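Local coordinates for Esterase/lipase (Lactobacillus rhamnosus, PDB 4N5H) that hydrolyses carboxylic esters as an esterase of the alpha/beta-hydrolase fold and probably also transfers acyl groups, at the interface of chains A and B. Sequence-based numbering; all coordinates share one arbitrary frame. Chains: chain A/B, Esterase/lipase.

The interface of chains A and B. Residues chain A 125, 129, 133; chain B 271-275.
B:His275 turns one face of its imidazole to the indole of A:Trp125. The indole meets it edge first: A:Trp125 CZ2 sits 3.6 Å above the imidazole plane, over its centre. The two ring planes stand at 76°. A:Phe129 CD1 lies against one face of the indole, near its rim. B:Pro274 CG is at the indole edge, in its plane, 4.0 Å from A:Trp125 CD1. The A:Phe129 ring takes B:His275 CE1 over its centre, and B:Ser271 O lies at its edge. The imidazole thus shows a face to A:Trp125 and an edge to A:Phe129. A:Trp125 CH2 lies over one face of the A:Arg133 guanidinium, towards its rim, 4.3 Å above the plane.

A:Trp125 NE1 and B:His275 ND1 are 3.0 Å apart. The indole N-H points roughly at ND1, so a hydrogen bond is possible if ND1 carries no proton. NE1 lies well above the imidazole plane, however, so such a bond would be poorly aligned at the acceptor. CG of A:Trp125 is anti to the backbone N (chi1 -171°), which carries the indole out from helix 112-129 towards chain B.

A:Phe129 ends the same helix. Its outer rim rests on the backbone of B:Ala272 and B:Gly273, with CZ 3.3 Å from B:Gly273 CA. The glycine brings no side chain to this contact, and the ring can approach the main chain closely.

This small patch hides 155 Å² of protein surface. It joins helix 112-129 of one copy to 3-10 helix 270-272 and the following loop of the other. The interface as a whole is not an exact two-fold, and the coordinates alone do not show whether the pairing is biological.

A:Arg133 hides no surface against chain B. Its NH2 is 4.2 Å from B:His275 NE2, without contact. Within chain A, A:Arg133 NE donates to A:Phe129 O at 2.8 Å, nearly straight at the hydrogen, with the oxygen in the guanidinium plane.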
# COMPACT_ATOMS: atom_id res chain seq x y z
N TRP A 125 -12.63 9.61 29.57
CA TRP A 125 -11.78 10.41 28.73
C TRP A 125 -12.59 11.27 27.77
O TRP A 125 -12.37 12.48 27.64
CB TRP A 125 -10.84 9.49 27.95
CG TRP A 125 -9.76 10.25 27.20
CD1 TRP A 125 -8.50 10.54 27.63
CD2 TRP A 125 -9.87 10.79 25.90
NE1 TRP A 125 -7.82 11.23 26.68
CE2 TRP A 125 -8.61 11.35 25.57
CE3 TRP A 125 -10.89 10.79 24.93
CZ2 TRP A 125 -8.38 12.01 24.37
CZ3 TRP A 125 -10.62 11.41 23.73
CH2 TRP A 125 -9.41 12.04 23.48
N PHE A 129 -12.50 15.36 27.19
CA PHE A 129 -11.79 15.85 26.03
C PHE A 129 -12.59 15.91 24.75
O PHE A 129 -12.18 16.49 23.74
CB PHE A 129 -10.45 15.04 25.88
CG PHE A 129 -9.62 15.10 27.10
CD1 PHE A 129 -9.44 13.98 27.85
CD2 PHE A 129 -9.14 16.30 27.59
CE1 PHE A 129 -8.78 13.97 29.06
CE2 PHE A 129 -8.44 16.31 28.78
CZ PHE A 129 -8.25 15.14 29.52
N ARG A 133 -13.21 18.94 20.92
CA ARG A 133 -12.82 18.55 19.57
C ARG A 133 -13.95 18.07 18.71
O ARG A 133 -13.76 17.47 17.64
CB ARG A 133 -11.66 17.54 19.66
CG ARG A 133 -12.04 16.19 20.13
CD ARG A 133 -10.79 15.37 20.64
NE ARG A 133 -10.24 15.98 21.85
CZ ARG A 133 -8.99 16.25 22.10
NH1 ARG A 133 -8.00 15.83 21.29
NH2 ARG A 133 -8.73 16.91 23.18
N SER B 271 -3.86 17.90 33.84
CA SER B 271 -5.30 18.00 33.65
C SER B 271 -5.72 17.98 32.19
O SER B 271 -6.88 17.65 31.88
CB SER B 271 -5.82 19.29 34.35
OG SER B 271 -5.27 20.45 33.79
N ALA B 272 -4.80 18.34 31.27
CA ALA B 272 -5.09 18.27 29.84
C ALA B 272 -5.04 16.85 29.26
O ALA B 272 -5.41 16.59 28.09
CB ALA B 272 -4.12 19.13 29.03
N GLY B 273 -4.72 15.87 30.06
CA GLY B 273 -5.04 14.52 29.74
C GLY B 273 -3.83 13.55 29.64
O GLY B 273 -2.72 13.94 29.34
N PRO B 274 -4.10 12.25 29.78
CA PRO B 274 -3.08 11.27 29.76
C PRO B 274 -2.51 10.98 28.36
O PRO B 274 -1.46 10.30 28.22
CB PRO B 274 -3.82 10.06 30.29
CG PRO B 274 -5.20 10.21 29.83
CD PRO B 274 -5.44 11.66 30.01
N HIS B 275 -3.27 11.38 27.33
CA HIS B 275 -2.82 11.17 25.98
C HIS B 275 -1.66 12.08 25.58
O HIS B 275 -0.97 11.80 24.58
CB HIS B 275 -4.00 11.35 25.00
CG HIS B 275 -4.70 12.65 25.14
ND1 HIS B 275 -5.42 13.01 26.27
CD2 HIS B 275 -4.78 13.71 24.30
CE1 HIS B 275 -5.95 14.20 26.09
NE2 HIS B 275 -5.59 14.64 24.91